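Local coordinates for polysaccharide Lyase Family 6 (Bacteroides cellulosilyticus, PDB 6QPS), which cleaves alginate as a calcium-binding lyase specific for mannuronic acid, a member of polysaccharide lyase family 6 from a human gut bacterium, at residues L43-Y56 with K72-A84. Sequence-based numbering, arbitrary orientation.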
# COMPACT_ATOMS: atom_id res chain seq x y z
N LEU A 43 -26.99 -17.48 -8.92
CA LEU A 43 -26.05 -18.42 -8.32
C LEU A 43 -26.35 -18.60 -6.83
O LEU A 43 -26.78 -17.67 -6.14
CB LEU A 43 -24.62 -17.92 -8.51
CG LEU A 43 -24.07 -17.97 -9.94
CD1 LEU A 43 -22.83 -17.15 -10.13
CD2 LEU A 43 -23.82 -19.44 -10.33
N GLN A 44 -26.14 -19.81 -6.35
CA GLN A 44 -26.41 -20.17 -4.96
C GLN A 44 -25.12 -20.50 -4.21
O GLN A 44 -24.09 -20.80 -4.83
CB GLN A 44 -27.35 -21.38 -4.91
CG GLN A 44 -28.69 -21.14 -5.59
CD GLN A 44 -29.45 -19.97 -4.99
OE1 GLN A 44 -29.61 -19.88 -3.77
NE2 GLN A 44 -29.92 -19.07 -5.83
N PRO A 45 -25.15 -20.47 -2.88
CA PRO A 45 -23.93 -20.75 -2.09
C PRO A 45 -23.28 -22.06 -2.50
O PRO A 45 -23.94 -23.09 -2.63
CB PRO A 45 -24.45 -20.80 -0.65
CG PRO A 45 -25.65 -19.87 -0.65
CD PRO A 45 -26.30 -20.11 -2.01
N GLY A 46 -21.96 -22.01 -2.68
CA GLY A 46 -21.21 -23.17 -3.09
C GLY A 46 -21.14 -23.41 -4.58
O GLY A 46 -20.35 -24.25 -5.02
N ASP A 47 -21.94 -22.70 -5.38
CA ASP A 47 -21.86 -22.87 -6.82
C ASP A 47 -20.55 -22.28 -7.33
O ASP A 47 -19.94 -21.41 -6.70
CB ASP A 47 -22.98 -22.11 -7.54
CG ASP A 47 -24.35 -22.76 -7.40
OD1 ASP A 47 -24.46 -23.87 -6.84
OD2 ASP A 47 -25.32 -22.13 -7.87
N ALA A 48 -20.12 -22.74 -8.50
CA ALA A 48 -18.91 -22.23 -9.14
C ALA A 48 -19.18 -21.98 -10.62
O ALA A 48 -19.84 -22.78 -11.28
CB ALA A 48 -17.73 -23.20 -8.97
N VAL A 49 -18.65 -20.87 -11.11
CA VAL A 49 -18.56 -20.57 -12.54
C VAL A 49 -17.12 -20.84 -12.95
O VAL A 49 -16.20 -20.20 -12.44
CB VAL A 49 -18.95 -19.11 -12.82
CG1 VAL A 49 -18.67 -18.74 -14.27
CG2 VAL A 49 -20.44 -18.88 -12.47
N VAL A 50 -16.92 -21.80 -13.84
CA VAL A 50 -15.61 -22.38 -14.14
C VAL A 50 -15.28 -22.14 -15.60
O VAL A 50 -16.06 -22.53 -16.49
CB VAL A 50 -15.61 -23.89 -13.86
CG1 VAL A 50 -14.24 -24.50 -14.16
CG2 VAL A 50 -16.05 -24.20 -12.42
N LEU A 51 -14.13 -21.52 -15.86
CA LEU A 51 -13.71 -21.16 -17.21
C LEU A 51 -12.66 -22.15 -17.72
O LEU A 51 -11.58 -22.27 -17.13
CB LEU A 51 -13.15 -19.74 -17.22
CG LEU A 51 -14.18 -18.61 -17.29
CD1 LEU A 51 -15.25 -18.75 -16.23
CD2 LEU A 51 -13.48 -17.26 -17.20
N LYS A 52 -12.97 -22.83 -18.81
CA LYS A 52 -12.01 -23.70 -19.48
C LYS A 52 -10.84 -22.89 -20.05
O LYS A 52 -10.93 -21.67 -20.23
CB LYS A 52 -12.72 -24.49 -20.59
CG LYS A 52 -13.83 -25.40 -20.05
CD LYS A 52 -14.32 -26.40 -21.10
CE LYS A 52 -13.34 -27.54 -21.28
NZ LYS A 52 -13.23 -28.38 -20.05
N ASP A 53 -9.73 -23.58 -20.28
CA ASP A 53 -8.53 -22.93 -20.79
C ASP A 53 -8.85 -22.11 -22.04
O ASP A 53 -9.48 -22.61 -22.98
CB ASP A 53 -7.46 -23.96 -21.16
CG ASP A 53 -6.99 -24.82 -20.01
OD1 ASP A 53 -7.45 -24.65 -18.87
OD2 ASP A 53 -6.12 -25.68 -20.25
N GLY A 54 -8.36 -20.88 -22.07
CA GLY A 54 -8.53 -20.04 -23.24
C GLY A 54 -8.45 -18.57 -22.86
O GLY A 54 -8.28 -18.22 -21.69
N THR A 55 -8.61 -17.72 -23.88
CA THR A 55 -8.60 -16.27 -23.69
C THR A 55 -10.00 -15.72 -23.92
O THR A 55 -10.62 -15.98 -24.97
CB THR A 55 -7.58 -15.58 -24.60
OG1 THR A 55 -6.28 -16.09 -24.29
CG2 THR A 55 -7.61 -14.07 -24.35
N TYR A 56 -10.48 -14.96 -22.95
CA TYR A 56 -11.82 -14.39 -22.92
C TYR A 56 -11.67 -12.91 -23.21
O TYR A 56 -11.19 -12.15 -22.36
CB TYR A 56 -12.45 -14.65 -21.55
CG TYR A 56 -12.63 -16.13 -21.25
CD1 TYR A 56 -11.54 -16.95 -20.96
CD2 TYR A 56 -13.88 -16.72 -21.34
CE1 TYR A 56 -11.70 -18.31 -20.74
CE2 TYR A 56 -14.05 -18.07 -21.11
CZ TYR A 56 -12.96 -18.87 -20.82
OH TYR A 56 -13.15 -20.22 -20.61
N LYS A 72 -19.36 -21.14 2.44
CA LYS A 72 -19.91 -21.58 1.16
C LYS A 72 -20.02 -20.39 0.23
O LYS A 72 -21.13 -19.98 -0.16
CB LYS A 72 -21.30 -22.20 1.35
CG LYS A 72 -21.33 -23.48 2.14
CD LYS A 72 -22.45 -24.38 1.64
CE LYS A 72 -23.55 -24.47 2.65
NZ LYS A 72 -23.07 -25.19 3.87
N PRO A 73 -18.90 -19.78 -0.15
CA PRO A 73 -18.95 -18.68 -1.10
C PRO A 73 -19.38 -19.16 -2.48
O PRO A 73 -19.34 -20.36 -2.80
CB PRO A 73 -17.52 -18.14 -1.13
CG PRO A 73 -16.67 -19.32 -0.77
CD PRO A 73 -17.50 -20.09 0.26
N ILE A 74 -19.78 -18.20 -3.30
CA ILE A 74 -20.00 -18.39 -4.74
C ILE A 74 -18.69 -18.03 -5.44
O ILE A 74 -18.14 -16.95 -5.21
CB ILE A 74 -21.16 -17.51 -5.24
CG1 ILE A 74 -22.46 -17.87 -4.51
CG2 ILE A 74 -21.34 -17.65 -6.74
CD1 ILE A 74 -23.62 -16.88 -4.74
N VAL A 75 -18.19 -18.93 -6.30
CA VAL A 75 -16.82 -18.83 -6.82
C VAL A 75 -16.82 -18.68 -8.33
O VAL A 75 -17.55 -19.38 -9.03
CB VAL A 75 -16.01 -20.08 -6.42
CG1 VAL A 75 -14.59 -20.02 -7.01
CG2 VAL A 75 -15.96 -20.24 -4.89
N TRP A 76 -15.98 -17.77 -8.83
CA TRP A 76 -15.70 -17.60 -10.25
C TRP A 76 -14.22 -17.90 -10.42
O TRP A 76 -13.39 -17.23 -9.81
CB TRP A 76 -16.03 -16.17 -10.68
CG TRP A 76 -15.77 -15.85 -12.13
CD1 TRP A 76 -15.66 -16.73 -13.16
CD2 TRP A 76 -15.57 -14.54 -12.69
NE1 TRP A 76 -15.40 -16.05 -14.34
CE2 TRP A 76 -15.36 -14.70 -14.07
CE3 TRP A 76 -15.60 -13.25 -12.16
CZ2 TRP A 76 -15.15 -13.63 -14.92
CZ3 TRP A 76 -15.38 -12.18 -13.02
CH2 TRP A 76 -15.16 -12.39 -14.38
N ARG A 77 -13.89 -18.95 -11.18
CA ARG A 77 -12.52 -19.43 -11.20
C ARG A 77 -12.16 -20.06 -12.54
O ARG A 77 -13.02 -20.44 -13.34
CB ARG A 77 -12.28 -20.46 -10.09
CG ARG A 77 -13.06 -21.78 -10.23
CD ARG A 77 -12.68 -22.75 -9.10
NE ARG A 77 -13.56 -23.90 -9.01
CZ ARG A 77 -13.41 -25.01 -9.73
NH1 ARG A 77 -12.43 -25.11 -10.62
NH2 ARG A 77 -14.26 -26.02 -9.57
N ALA A 78 -10.86 -20.18 -12.77
CA ALA A 78 -10.35 -20.98 -13.88
C ALA A 78 -10.43 -22.46 -13.54
O ALA A 78 -10.18 -22.87 -12.39
CB ALA A 78 -8.89 -20.62 -14.14
N GLU A 79 -10.73 -23.29 -14.55
CA GLU A 79 -10.66 -24.73 -14.36
C GLU A 79 -9.24 -25.16 -14.01
O GLU A 79 -9.03 -25.99 -13.12
CB GLU A 79 -11.15 -25.44 -15.63
CG GLU A 79 -11.18 -26.96 -15.52
CD GLU A 79 -11.75 -27.63 -16.77
OE1 GLU A 79 -11.22 -27.38 -17.87
OE2 GLU A 79 -12.72 -28.39 -16.65
N ASN A 80 -8.25 -24.59 -14.70
CA ASN A 80 -6.85 -24.89 -14.47
C ASN A 80 -6.16 -23.58 -14.11
O ASN A 80 -6.16 -22.65 -14.93
CB ASN A 80 -6.23 -25.52 -15.71
CG ASN A 80 -6.90 -26.83 -16.07
OD1 ASN A 80 -6.91 -27.76 -15.27
ND2 ASN A 80 -7.49 -26.89 -17.26
N PRO A 81 -5.60 -23.44 -12.91
CA PRO A 81 -5.12 -22.13 -12.47
C PRO A 81 -4.21 -21.47 -13.49
O PRO A 81 -3.25 -22.07 -13.99
CB PRO A 81 -4.38 -22.43 -11.16
CG PRO A 81 -5.08 -23.64 -10.62
CD PRO A 81 -5.44 -24.47 -11.86
N GLY A 82 -4.52 -20.22 -13.81
CA GLY A 82 -3.72 -19.43 -14.71
C GLY A 82 -4.00 -19.60 -16.19
O GLY A 82 -3.43 -18.86 -16.99
N LYS A 83 -4.82 -20.57 -16.59
CA LYS A 83 -5.02 -20.84 -18.01
C LYS A 83 -6.29 -20.21 -18.57
O LYS A 83 -6.56 -20.35 -19.76
CB LYS A 83 -4.99 -22.35 -18.30
CG LYS A 83 -3.82 -23.08 -17.66
CD LYS A 83 -2.47 -22.64 -18.24
CE LYS A 83 -1.38 -23.67 -17.98
NZ LYS A 83 -0.04 -23.23 -18.47
N ALA A 84 -7.08 -19.54 -17.73
CA ALA A 84 -8.18 -18.69 -18.19
C ALA A 84 -7.71 -17.23 -18.15
O ALA A 84 -7.52 -16.66 -17.06
CB ALA A 84 -9.43 -18.87 -17.34
O HOH W 1 -8.78 -23.00 -17.08
O HOH W 2 -9.93 -26.46 -19.90
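V49 and L51 pair with W76 and A78 where strands 48-51 and 74-78 run parallel, their axes 8° apart. The backbone ladder runs from V75 N to D47 O through to E79 N on L51 O. A separate bond, G54 N to K83 O, joins the two segments again beyond the corner.

Side chains pack on both faces of the strand pair. On the face of V49, L51 and W76, L51 CD1 meets W76 NE1 at 3.3 Å, at the indole edge and in its plane. This NE1 is buried without a polar partner. A84 CB packs on L51 CB at 3.8 Å. I74 CG2 packs on L43 CB at 3.7 Å on the same side as W76. On the other face, V50 CG2 sits 3.8 Å over the centre of the R77 guanidinium, and V50 CG1 touches E79 CB.

Polar side chains meet at the corner. K52 NZ forms a salt bridge to E79 OE1 at 3.1 Å, on the syn lone pair. E79 CG is anti to the backbone N (chi1 -177°) and the chain is extended, which carries the carboxylate alongside K52. Water 2 links E79 OE1 to D53 N. N80 ND2 donates to D53 OD1 at 2.8 Å, nearly straight at 176°. Replacing E79 by an alanine removes the carboxylate; K52 NZ would probably be left without this charge partner and water 2 without this acceptor.

These are neighbouring coils of the right-handed parallel beta-helix known for this family. They lie near its N-terminal end. Strand 23-26 flanks 48-51, and strand 99-111 flanks 74-78. Helix 31-40 covers L43, V49, L51 and W76.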